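Long-range contacts in beta-galactosidase (Bacteroides thetaiotaomicron, PDB 5MUJ), which probably hydrolyses arabinofuranosyl linkages in the plant pectin rhamnogalacturonan-II, whose chain B glycan it binds: residues Gly144-Tyr150 and Val167-Lys173; Lys207-Tyr211 and Phe222-Asn227; Asn99-Trp103 and Val344-Tyr348; Met285-Ser289 and His333-Val337. All coordinates share one frame; numbering follows the deposited sequence.

Interaction 1: Gly144-Tyr150 and Val167-Lys173; sequences GRHWMTY and VGLASTK
Gly-168 packs flat against Tyr-150: its CA is 3.7 Å from the centroid of the Tyr-150 ring and 12° off the ring normal, over the centre of one face. A chi1 of 66° turns the ring across the neighbouring strand, and any CB at Gly-168 would run into it. The backbone bonds are short here too, with Ala-170 N bonded to Met-148 O at 2.7 Å and Gly-168 paired with Tyr-150 in both directions. On the other face of the sheet Ser-171 CB sits over the six-membered ring of Trp-147, 3.9 Å from its centroid, and Leu-169 CD1 approaches Trp-147 CE3 to 3.8 Å. The Gly-144 and Lys-173 end lies open to solvent. Gly-144 O and Lys-173 NZ share a water, and Lys-173 CG passes over one face of the Arg-145 guanidinium. Arg-145 NH2 bonds Ser-171 OG at 2.9 Å, the oxygen 31° out of the guanidinium plane, and also forms a salt bridge with Glu-183. A leucine at Arg-145 would probably leave Ser-171 OG without this donor and Glu-183 without its charge mate. These are the two inner strands of a four-stranded antiparallel sheet, one of five, as expected for a blade of a five-bladed beta-propeller.

Interaction 2: Lys207-Tyr211 and Phe222-Asn227; sequences KSTVY and FVMFYN
Val-223 O is approached by two groups of the facing strand: it accepts the N-H of Tyr-211, with Tyr-211 N 2.8 Å from Val-223 O, and lies 3.5 Å from Val-210 CA in a weaker CA-H...O contact. The N-H points almost straight at the oxygen (171°), although the donor is tilted 33° from the carbonyl plane. Tyr-211 N and Val-223 N each donate to the other residue's carbonyl, as do Thr-209 and Phe-225, which identifies both as antiparallel hydrogen-bonded pairs.

The side chains fall on two faces. On one, a chi1 of -62° sets CG of Tyr-211 anti to its carbonyl carbon, from where Tyr-211 CD2 comes 4.1 Å from Phe-225 CD1 with the two side chains roughly at right angles. Thr-209 CG2 sits over a ring face of Tyr-211, and Tyr-211 OH bonds Ile-276 N on strand 270-279. A leucine in place of Tyr-211 would probably leave Ile-276 N without that hydroxyl and open a gap beside Phe-225. On the other face Val-210 divides its branches: Val-210 CG1 meets Phe-222 CB at 4.0 Å, and Val-210 CG2 meets Met-224 CE at 3.9 Å. The selenium of Met-224, a selenomethionine, rests 3.9 Å from Ser-208 CB.

At the Asn-227 end of these segments Asn-227 N bonds Lys-207 O at 3.0 Å, while Asn-227 OD1 accepts from Asp-273 N. The connectivity is that of a beta hairpin, consistent with the first two strands of a blade in a five-bladed beta-propeller.

Interaction 3: Asn99-Trp103 and Val344-Tyr348; sequences NLLDW and VYHFY
A CH-pi contact joins Leu-100 to Tyr-345: Leu-100 CD1 stands over one face of the Tyr-345 ring, 3.8 Å from its centroid and 17° off the normal. With chi2 of Leu-100 at 159° the two branches part, CD1 going to the tyrosine and Leu-100 CD2 to Phe-347 CZ at 4.0 Å. The apolar packing continues at the rim of the tyrosine, where Leu-101 CD2 lies in the plane of the ring, 3.9 Å from Tyr-345 CE2. Along the strand, Trp-103 CZ2 packs on Phe-347 CE2 at 4.0 Å.

The polar bonds hold the loop itself. Trp-103 NE1 donates to Leu-100 O at 2.9 Å, coming from above the carbonyl plane (71° out of it), and the same oxygen lies at the edge of the Phe-347 ring, 3.5 Å from Phe-347 CZ. Asn-99 OD1 accepts from Leu-101 N, two residues on, in an Asx turn, and from Asp-102 N, three on, in the wider Asx motif. Asn-99 ND2 donates to Asp-102 OD1, so bonds at both ends of the amide fix its rotation.

One water links the two segments, donating to Asn-99 O at 2.7 Å and also hydrogen-bonded to Tyr-345 OH.

The loop joins strands 90-97 and 104-110 of one sheet, whereas strand 343-351 pairs with its neighbours in another, the sheet that unites N-terminal strand 45-51 with the C-terminal strands. With no direct hydrogen bond between these segments, the chemistry implies that a loop probably stiffened by its own polar bonds meets the strand mainly through apolar contact, with one water bridge as the polar link.

Interaction 4: Met285-Ser289 and His333-Val337; sequences MFYFS and HKSYV. With RAM (alpha-L-rhamnopyranose), chain B.
Phe-288 and His-333 adopt similar first torsions, chi1 89° and 74°, each setting CG between the backbone N and the carbonyl carbon, and the two side chains run side by side, pointing the same way. Their rings form an offset edge-to-face pair: the edge of His-333 is turned to the face of Phe-288, the planes stand at 85° and the Phe-288 and His-333 centroids are 5.3 Å apart. The nearest approach is Phe-288 CD2 to His-333 CD2, 3.7 Å. Lys-334, extended beyond CG, runs along the same phenylalanine, with Lys-334 CG over a face of the Phe-288 ring, 4.1 Å from its centroid.

Both polar ends grip rhamnose. His-333 NE2 is hydrogen-bonded to RAM O4 at 2.8 Å, the oxygen lying at the edge of the imidazole near its plane, while His-333 ND1 bonds Cys-349 O and so restrains the turn of the ring. Lys-334 NZ donates to RAM O3 at 2.6 Å and forms a salt bridge with Asp-61. Tyr-158 OH and Arg-357 NH2 bond the sugar as well.

No hydrogen bond joins the two segments. Strands 282-290 and 331-340 belong to different four-stranded sheets of what reads as a five-bladed beta-propeller, and they meet through side chains at the junction between blades.

Farther from the sugar the contact becomes apolar. Phe-286 CB touches Ser-335 CB at 3.9 Å, Ser-335 OG being bonded to His-346 NE2. Val-337 CG2 sits over the centre of the Phe-286 ring, 3.7 Å from its centroid.

In the fold
The glycan pocket is reached directly by interaction 4, which supplies His-333 and Lys-334. Interaction 2 comes close to it, the side chain of Asn-227 being about 6 Å from a bound rhamnose, and interaction 1 lies farther off, with the Val-167 side chain about 13 Å from the fucose-derived sugar. Interactions 1 and 2 meet at a probable hydrogen bond, Thr-149 OG1 to Ser-208 OG (2.5 Å). Interaction 2 touches interaction 4 through Phe-225 CE2 and Met-285 CE, 3.9 Å apart. Strands 343-351 and 331-340, of interactions 3 and 4, are neighbours in one sheet, where Phe-347 N is 2.7 Å from Tyr-336 O, a probable hydrogen bond. Interactions 1 and 3 do not touch, their centres lying about 24 Å apart.

Interaction 1: Gly144-Tyr150 and Val167-Lys173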
# COMPACT_ATOMS: atom_id res chain seq x y z
N GLY A 144 -0.83 7.34 -23.27
CA GLY A 144 -0.78 6.02 -23.85
C GLY A 144 -0.10 4.96 -23.01
O GLY A 144 0.16 3.87 -23.51
N ARG A 145 0.22 5.29 -21.75
CA ARG A 145 0.93 4.38 -20.88
C ARG A 145 0.16 4.13 -19.60
O ARG A 145 -0.64 4.97 -19.18
CB ARG A 145 2.29 4.96 -20.48
CG ARG A 145 3.16 5.38 -21.65
CD ARG A 145 4.56 5.78 -21.20
NE ARG A 145 5.55 5.41 -22.20
CZ ARG A 145 6.47 4.45 -22.11
NH1 ARG A 145 7.26 4.25 -23.15
NH2 ARG A 145 6.66 3.71 -21.01
N HIS A 146 0.44 2.98 -18.97
CA HIS A 146 0.09 2.74 -17.57
C HIS A 146 1.29 3.10 -16.71
O HIS A 146 2.45 3.04 -17.15
CB HIS A 146 -0.32 1.29 -17.33
CG HIS A 146 -1.61 0.91 -18.00
ND1 HIS A 146 -2.82 1.12 -17.41
CD2 HIS A 146 -1.87 0.35 -19.21
CE1 HIS A 146 -3.78 0.69 -18.20
NE2 HIS A 146 -3.23 0.24 -19.31
N TRP A 147 1.00 3.54 -15.49
CA TRP A 147 2.03 4.12 -14.60
C TRP A 147 2.05 3.41 -13.25
O TRP A 147 1.09 2.74 -12.87
CB TRP A 147 1.76 5.61 -14.42
CG TRP A 147 1.80 6.35 -15.67
CD1 TRP A 147 0.81 6.47 -16.61
CD2 TRP A 147 2.91 7.07 -16.17
NE1 TRP A 147 1.24 7.23 -17.67
CE2 TRP A 147 2.53 7.61 -17.42
CE3 TRP A 147 4.20 7.30 -15.70
CZ2 TRP A 147 3.39 8.39 -18.18
CZ3 TRP A 147 5.06 8.09 -16.46
CH2 TRP A 147 4.65 8.63 -17.69
N MSE A 148 3.16 3.57 -12.55
CA MSE A 148 3.42 2.93 -11.26
C MSE A 148 4.42 3.77 -10.52
O MSE A 148 5.33 4.32 -11.13
CB MSE A 148 4.01 1.56 -11.54
CG MSE A 148 4.49 0.79 -10.33
SE MSE A 148 5.43 -0.83 -10.89
CE MSE A 148 3.89 -1.89 -10.34
N THR A 149 4.26 3.89 -9.21
CA THR A 149 5.31 4.42 -8.36
C THR A 149 5.84 3.30 -7.51
O THR A 149 5.21 2.29 -7.33
CB THR A 149 4.87 5.57 -7.44
OG1 THR A 149 3.84 5.09 -6.55
CG2 THR A 149 4.39 6.76 -8.28
N TYR A 150 7.02 3.50 -6.95
CA TYR A 150 7.71 2.45 -6.20
C TYR A 150 8.66 2.93 -5.09
O TYR A 150 9.16 4.10 -5.09
CB TYR A 150 8.41 1.47 -7.15
CG TYR A 150 9.56 2.02 -7.98
CD1 TYR A 150 10.88 1.95 -7.52
CD2 TYR A 150 9.34 2.53 -9.25
CE1 TYR A 150 11.94 2.41 -8.31
CE2 TYR A 150 10.40 2.99 -10.04
CZ TYR A 150 11.69 2.93 -9.58
OH TYR A 150 12.70 3.39 -10.42
N VAL A 167 11.04 7.64 -3.56
CA VAL A 167 9.94 7.35 -4.49
C VAL A 167 10.41 7.33 -5.94
O VAL A 167 10.79 8.30 -6.52
CB VAL A 167 8.72 8.34 -4.36
CG1 VAL A 167 7.46 7.89 -5.13
CG2 VAL A 167 8.31 8.44 -2.92
N GLY A 168 10.28 6.18 -6.59
CA GLY A 168 10.54 6.08 -8.02
C GLY A 168 9.28 6.07 -8.89
O GLY A 168 8.16 5.91 -8.39
N LEU A 169 9.47 6.26 -10.18
CA LEU A 169 8.40 6.31 -11.17
C LEU A 169 8.68 5.28 -12.25
O LEU A 169 9.81 5.21 -12.76
CB LEU A 169 8.32 7.68 -11.84
CG LEU A 169 7.20 7.87 -12.88
CD1 LEU A 169 5.81 7.78 -12.24
CD2 LEU A 169 7.39 9.21 -13.60
N ALA A 170 7.66 4.48 -12.58
CA ALA A 170 7.73 3.52 -13.67
C ALA A 170 6.53 3.62 -14.54
O ALA A 170 5.50 4.15 -14.14
CB ALA A 170 7.88 2.11 -13.15
N SER A 171 6.66 3.06 -15.74
CA SER A 171 5.57 3.06 -16.69
C SER A 171 5.75 1.96 -17.72
O SER A 171 6.82 1.40 -17.85
CB SER A 171 5.46 4.41 -17.38
OG SER A 171 6.54 4.63 -18.28
N THR A 172 4.66 1.66 -18.41
CA THR A 172 4.74 0.66 -19.50
C THR A 172 3.71 0.95 -20.59
O THR A 172 2.63 1.46 -20.31
CB THR A 172 4.55 -0.78 -18.99
OG1 THR A 172 4.88 -1.73 -20.03
CG2 THR A 172 3.11 -1.02 -18.48
N LYS A 173 4.10 0.65 -21.83
CA LYS A 173 3.18 0.62 -22.96
C LYS A 173 2.69 -0.82 -23.20
O LYS A 173 1.90 -1.08 -24.13
CB LYS A 173 3.84 1.20 -24.22
CG LYS A 173 3.82 2.73 -24.23
CD LYS A 173 4.19 3.32 -25.58
CE LYS A 173 4.03 4.83 -25.61
NZ LYS A 173 2.60 5.28 -25.59
O HOH W 1 0.98 3.17 -26.56
O HOH W 2 12.39 6.65 -10.65

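Interaction 2: Lys207-Tyr211 and Phe222-Asn227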
# COMPACT_ATOMS: atom_id res chain seq x y z
N LYS A 207 5.63 3.67 1.15
CA LYS A 207 4.64 3.45 0.04
C LYS A 207 4.12 4.78 -0.49
O LYS A 207 4.09 5.77 0.30
CB LYS A 207 3.46 2.55 0.50
CG LYS A 207 2.28 2.55 -0.45
CD LYS A 207 1.30 1.39 -0.31
CE LYS A 207 0.16 1.51 -1.31
NZ LYS A 207 -0.74 0.31 -1.24
N SER A 208 3.84 4.85 -1.79
CA SER A 208 3.16 5.95 -2.47
C SER A 208 2.08 5.40 -3.39
O SER A 208 2.16 4.25 -3.82
CB SER A 208 4.16 6.72 -3.34
OG SER A 208 4.71 5.84 -4.33
N THR A 209 1.08 6.21 -3.71
CA THR A 209 0.08 5.88 -4.76
C THR A 209 -0.33 7.19 -5.37
O THR A 209 -0.56 8.16 -4.63
CB THR A 209 -1.14 5.11 -4.21
OG1 THR A 209 -0.73 3.80 -3.83
CG2 THR A 209 -2.20 5.00 -5.26
N VAL A 210 -0.30 7.27 -6.69
CA VAL A 210 -0.71 8.48 -7.41
C VAL A 210 -2.10 8.30 -7.98
O VAL A 210 -2.39 7.28 -8.66
CB VAL A 210 0.30 8.81 -8.54
CG1 VAL A 210 -0.18 9.99 -9.40
CG2 VAL A 210 1.67 9.06 -7.93
N TYR A 211 -2.96 9.27 -7.73
CA TYR A 211 -4.35 9.31 -8.21
C TYR A 211 -4.52 10.35 -9.31
O TYR A 211 -3.86 11.39 -9.27
CB TYR A 211 -5.28 9.61 -7.02
CG TYR A 211 -5.20 8.54 -5.95
CD1 TYR A 211 -5.85 7.30 -6.15
CD2 TYR A 211 -4.51 8.72 -4.77
CE1 TYR A 211 -5.76 6.29 -5.20
CE2 TYR A 211 -4.42 7.72 -3.81
CZ TYR A 211 -5.06 6.50 -4.03
OH TYR A 211 -4.94 5.53 -3.06
N PHE A 222 -2.60 15.29 -10.78
CA PHE A 222 -1.99 14.09 -10.19
C PHE A 222 -1.68 14.32 -8.72
O PHE A 222 -0.94 15.24 -8.37
CB PHE A 222 -0.76 13.63 -10.99
CG PHE A 222 -1.08 13.30 -12.43
CD1 PHE A 222 -1.96 12.25 -12.74
CD2 PHE A 222 -0.54 14.03 -13.46
CE1 PHE A 222 -2.28 11.96 -14.06
CE2 PHE A 222 -0.84 13.74 -14.77
CZ PHE A 222 -1.70 12.71 -15.08
N VAL A 223 -2.28 13.49 -7.89
CA VAL A 223 -2.18 13.60 -6.45
C VAL A 223 -1.58 12.38 -5.83
O VAL A 223 -2.18 11.33 -5.93
CB VAL A 223 -3.58 13.85 -5.81
CG1 VAL A 223 -3.50 13.92 -4.29
CG2 VAL A 223 -4.25 15.10 -6.39
N MSE A 224 -0.45 12.48 -5.20
CA MSE A 224 0.23 11.40 -4.58
C MSE A 224 0.02 11.37 -3.10
O MSE A 224 0.20 12.37 -2.46
CB MSE A 224 1.71 11.48 -4.90
CG MSE A 224 2.39 10.37 -4.19
SE MSE A 224 4.38 10.53 -4.24
CE MSE A 224 4.74 10.59 -6.18
N PHE A 225 -0.41 10.23 -2.55
CA PHE A 225 -0.55 10.00 -1.17
C PHE A 225 0.61 9.05 -0.82
O PHE A 225 0.84 8.07 -1.40
CB PHE A 225 -1.92 9.40 -0.69
CG PHE A 225 -3.00 10.40 -0.48
CD1 PHE A 225 -3.60 11.00 -1.52
CD2 PHE A 225 -3.37 10.83 0.80
CE1 PHE A 225 -4.55 11.93 -1.35
CE2 PHE A 225 -4.34 11.81 0.97
CZ PHE A 225 -4.96 12.32 -0.12
N TYR A 226 1.45 9.47 0.12
CA TYR A 226 2.60 8.66 0.51
C TYR A 226 2.93 8.78 1.98
O TYR A 226 2.60 9.79 2.62
CB TYR A 226 3.86 8.96 -0.33
CG TYR A 226 4.56 10.31 -0.16
CD1 TYR A 226 3.95 11.49 -0.59
CD2 TYR A 226 5.86 10.35 0.32
CE1 TYR A 226 4.64 12.70 -0.51
CE2 TYR A 226 6.52 11.57 0.46
CZ TYR A 226 5.89 12.73 0.01
OH TYR A 226 6.52 13.97 0.07
N ASN A 227 3.53 7.73 2.54
CA ASN A 227 3.97 7.75 3.93
C ASN A 227 5.49 7.73 4.00
O ASN A 227 6.19 7.35 3.07
CB ASN A 227 3.28 6.67 4.83
CG ASN A 227 3.46 5.25 4.34
OD1 ASN A 227 2.84 4.86 3.34
ND2 ASN A 227 4.21 4.45 5.10

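Interaction 3: Asn99-Trp103 and Val344-Tyr348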
# COMPACT_ATOMS: atom_id res chain seq x y z
N ASN A 99 -11.29 -15.18 -9.80
CA ASN A 99 -12.38 -15.12 -8.80
C ASN A 99 -12.08 -14.28 -7.57
O ASN A 99 -12.81 -14.36 -6.57
CB ASN A 99 -12.81 -16.55 -8.39
CG ASN A 99 -11.72 -17.27 -7.63
OD1 ASN A 99 -10.62 -16.75 -7.45
ND2 ASN A 99 -12.01 -18.48 -7.19
N LEU A 100 -11.01 -13.48 -7.66
CA LEU A 100 -10.43 -12.70 -6.53
C LEU A 100 -9.85 -13.50 -5.34
O LEU A 100 -9.20 -12.91 -4.48
CB LEU A 100 -11.38 -11.60 -6.02
CG LEU A 100 -11.67 -10.45 -6.98
CD1 LEU A 100 -12.95 -9.70 -6.65
CD2 LEU A 100 -10.46 -9.54 -6.94
N LEU A 101 -9.99 -14.82 -5.31
CA LEU A 101 -9.64 -15.63 -4.16
C LEU A 101 -8.43 -16.53 -4.40
O LEU A 101 -7.58 -16.68 -3.52
CB LEU A 101 -10.86 -16.51 -3.77
CG LEU A 101 -12.10 -15.73 -3.35
CD1 LEU A 101 -13.31 -16.71 -3.24
CD2 LEU A 101 -11.84 -14.91 -2.05
N ASP A 102 -8.45 -17.19 -5.56
CA ASP A 102 -7.43 -18.10 -6.03
C ASP A 102 -6.53 -17.37 -7.03
O ASP A 102 -6.99 -16.89 -8.08
CB ASP A 102 -8.07 -19.32 -6.75
CG ASP A 102 -8.86 -20.21 -5.81
OD1 ASP A 102 -10.05 -19.94 -5.58
OD2 ASP A 102 -8.29 -21.18 -5.29
N TRP A 103 -5.25 -17.40 -6.71
CA TRP A 103 -4.23 -16.54 -7.38
C TRP A 103 -3.11 -17.37 -7.96
O TRP A 103 -2.66 -18.35 -7.34
CB TRP A 103 -3.63 -15.48 -6.39
CG TRP A 103 -4.65 -14.47 -6.06
CD1 TRP A 103 -5.56 -14.52 -5.02
CD2 TRP A 103 -4.96 -13.28 -6.79
NE1 TRP A 103 -6.41 -13.44 -5.08
CE2 TRP A 103 -6.06 -12.67 -6.15
CE3 TRP A 103 -4.43 -12.69 -7.93
CZ2 TRP A 103 -6.65 -11.52 -6.67
CZ3 TRP A 103 -5.00 -11.57 -8.40
CH2 TRP A 103 -6.08 -10.98 -7.77
N VAL A 344 -17.45 -7.35 -0.50
CA VAL A 344 -16.22 -6.60 -0.22
C VAL A 344 -15.07 -7.55 0.09
O VAL A 344 -15.23 -8.46 0.91
CB VAL A 344 -16.37 -5.61 0.96
CG1 VAL A 344 -15.07 -4.81 1.14
CG2 VAL A 344 -17.52 -4.67 0.74
N TYR A 345 -13.94 -7.36 -0.61
CA TYR A 345 -12.74 -8.16 -0.43
C TYR A 345 -11.66 -7.21 0.08
O TYR A 345 -11.30 -6.27 -0.63
CB TYR A 345 -12.26 -8.79 -1.76
CG TYR A 345 -13.27 -9.68 -2.47
CD1 TYR A 345 -14.35 -9.13 -3.19
CD2 TYR A 345 -13.13 -11.06 -2.47
CE1 TYR A 345 -15.27 -9.95 -3.83
CE2 TYR A 345 -14.04 -11.87 -3.13
CZ TYR A 345 -15.08 -11.31 -3.81
OH TYR A 345 -16.00 -12.12 -4.47
N HIS A 346 -11.16 -7.48 1.27
CA HIS A 346 -10.12 -6.68 1.88
C HIS A 346 -8.84 -7.51 1.88
O HIS A 346 -8.71 -8.45 2.66
CB HIS A 346 -10.53 -6.27 3.28
CG HIS A 346 -9.66 -5.18 3.87
ND1 HIS A 346 -10.19 -4.21 4.69
CD2 HIS A 346 -8.31 -4.95 3.85
CE1 HIS A 346 -9.22 -3.40 5.11
NE2 HIS A 346 -8.08 -3.82 4.62
N PHE A 347 -7.89 -7.14 0.99
CA PHE A 347 -6.59 -7.77 0.91
C PHE A 347 -5.64 -7.13 1.91
O PHE A 347 -5.60 -5.88 2.03
CB PHE A 347 -6.02 -7.65 -0.51
CG PHE A 347 -6.86 -8.35 -1.55
CD1 PHE A 347 -7.99 -7.75 -2.08
CD2 PHE A 347 -6.52 -9.64 -1.99
CE1 PHE A 347 -8.79 -8.41 -3.03
CE2 PHE A 347 -7.32 -10.30 -2.93
CZ PHE A 347 -8.44 -9.68 -3.44
N TYR A 348 -4.88 -7.93 2.63
CA TYR A 348 -3.98 -7.39 3.67
C TYR A 348 -2.78 -8.26 3.85
O TYR A 348 -2.75 -9.37 3.32
CB TYR A 348 -4.73 -7.21 4.99
CG TYR A 348 -5.17 -8.48 5.73
CD1 TYR A 348 -6.39 -9.13 5.42
CD2 TYR A 348 -4.36 -9.08 6.66
CE1 TYR A 348 -6.77 -10.24 6.14
CE2 TYR A 348 -4.73 -10.21 7.37
CZ TYR A 348 -5.95 -10.82 7.07
OH TYR A 348 -6.37 -11.96 7.77
O HOH W 3 -15.32 -14.57 -5.66

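Interaction 4: Met285-Ser289 and His333-Val337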
# COMPACT_ATOMS: atom_id res chain seq x y z
N MSE A 285 -10.23 6.70 3.15
CA MSE A 285 -8.87 6.26 3.19
C MSE A 285 -8.83 5.04 4.04
O MSE A 285 -9.04 5.10 5.25
CB MSE A 285 -7.95 7.33 3.80
CG MSE A 285 -6.51 6.87 3.83
SE MSE A 285 -5.46 7.94 5.09
CE MSE A 285 -5.35 9.56 4.00
N PHE A 286 -8.49 3.92 3.40
CA PHE A 286 -8.08 2.72 4.11
C PHE A 286 -6.61 2.92 4.44
O PHE A 286 -5.84 3.33 3.57
CB PHE A 286 -8.30 1.48 3.22
CG PHE A 286 -9.72 1.26 2.85
CD1 PHE A 286 -10.59 0.71 3.78
CD2 PHE A 286 -10.23 1.68 1.63
CE1 PHE A 286 -11.92 0.46 3.44
CE2 PHE A 286 -11.56 1.48 1.31
CZ PHE A 286 -12.41 0.91 2.26
N TYR A 287 -6.25 2.64 5.69
CA TYR A 287 -4.85 2.78 6.13
C TYR A 287 -4.53 1.76 7.20
O TYR A 287 -5.46 1.20 7.84
CB TYR A 287 -4.61 4.22 6.61
CG TYR A 287 -5.17 4.55 7.96
CD1 TYR A 287 -4.39 4.37 9.11
CD2 TYR A 287 -6.46 5.06 8.10
CE1 TYR A 287 -4.91 4.69 10.37
CE2 TYR A 287 -6.98 5.38 9.35
CZ TYR A 287 -6.18 5.19 10.48
OH TYR A 287 -6.71 5.50 11.70
N PHE A 288 -3.24 1.51 7.42
CA PHE A 288 -2.78 0.70 8.54
C PHE A 288 -2.06 1.56 9.55
O PHE A 288 -1.48 2.64 9.23
CB PHE A 288 -1.87 -0.49 8.18
CG PHE A 288 -0.37 -0.21 8.13
CD1 PHE A 288 0.24 0.35 6.99
CD2 PHE A 288 0.48 -0.58 9.18
CE1 PHE A 288 1.59 0.54 6.91
CE2 PHE A 288 1.88 -0.30 9.13
CZ PHE A 288 2.42 0.22 7.99
N SER A 289 -2.07 1.05 10.77
CA SER A 289 -1.27 1.62 11.82
C SER A 289 -0.56 0.51 12.57
O SER A 289 -1.04 -0.62 12.62
CB SER A 289 -2.14 2.43 12.77
OG SER A 289 -1.33 3.20 13.66
N HIS A 333 -2.49 -6.28 8.51
CA HIS A 333 -2.23 -4.89 8.19
C HIS A 333 -1.85 -4.64 6.74
O HIS A 333 -1.24 -5.47 6.07
CB HIS A 333 -1.15 -4.33 9.15
CG HIS A 333 0.24 -4.80 8.89
ND1 HIS A 333 0.56 -5.97 8.25
CD2 HIS A 333 1.43 -4.20 9.14
CE1 HIS A 333 1.87 -6.10 8.16
NE2 HIS A 333 2.43 -5.03 8.70
N LYS A 334 -2.14 -3.41 6.31
CA LYS A 334 -1.94 -2.89 4.95
C LYS A 334 -3.14 -3.29 4.16
O LYS A 334 -3.67 -4.36 4.42
CB LYS A 334 -0.59 -3.29 4.36
CG LYS A 334 0.58 -3.02 5.30
CD LYS A 334 1.89 -3.27 4.63
CE LYS A 334 3.04 -3.05 5.58
NZ LYS A 334 4.32 -3.32 4.91
N SER A 335 -3.66 -2.40 3.33
CA SER A 335 -4.97 -2.62 2.67
C SER A 335 -4.96 -2.47 1.17
O SER A 335 -4.30 -1.61 0.59
CB SER A 335 -6.01 -1.62 3.20
OG SER A 335 -6.15 -1.74 4.61
N TYR A 336 -5.74 -3.34 0.54
CA TYR A 336 -6.35 -3.04 -0.74
C TYR A 336 -7.74 -3.65 -0.75
O TYR A 336 -7.90 -4.80 -0.40
CB TYR A 336 -5.49 -3.53 -1.91
CG TYR A 336 -5.58 -2.63 -3.08
CD1 TYR A 336 -6.65 -2.72 -3.98
CD2 TYR A 336 -4.63 -1.59 -3.28
CE1 TYR A 336 -6.78 -1.85 -5.03
CE2 TYR A 336 -4.75 -0.73 -4.36
CZ TYR A 336 -5.82 -0.86 -5.23
OH TYR A 336 -5.98 -0.03 -6.32
N VAL A 337 -8.75 -2.87 -1.13
CA VAL A 337 -10.14 -3.24 -0.95
C VAL A 337 -10.89 -3.20 -2.29
O VAL A 337 -10.86 -2.20 -3.04
CB VAL A 337 -10.83 -2.34 0.11
CG1 VAL A 337 -12.21 -2.87 0.47
CG2 VAL A 337 -10.00 -2.26 1.37
C1 RAM B . 7.70 -1.72 9.28
C2 RAM B . 7.28 -2.02 7.87
C3 RAM B . 6.74 -3.45 7.82
C4 RAM B . 5.58 -3.54 8.82
C5 RAM B . 5.89 -3.10 10.25
C6 RAM B . 4.63 -2.81 11.06
O2 RAM B . 6.27 -1.05 7.47
O3 RAM B . 6.32 -3.83 6.51
O4 RAM B . 5.19 -4.90 8.92
O5 RAM B . 6.79 -1.97 10.38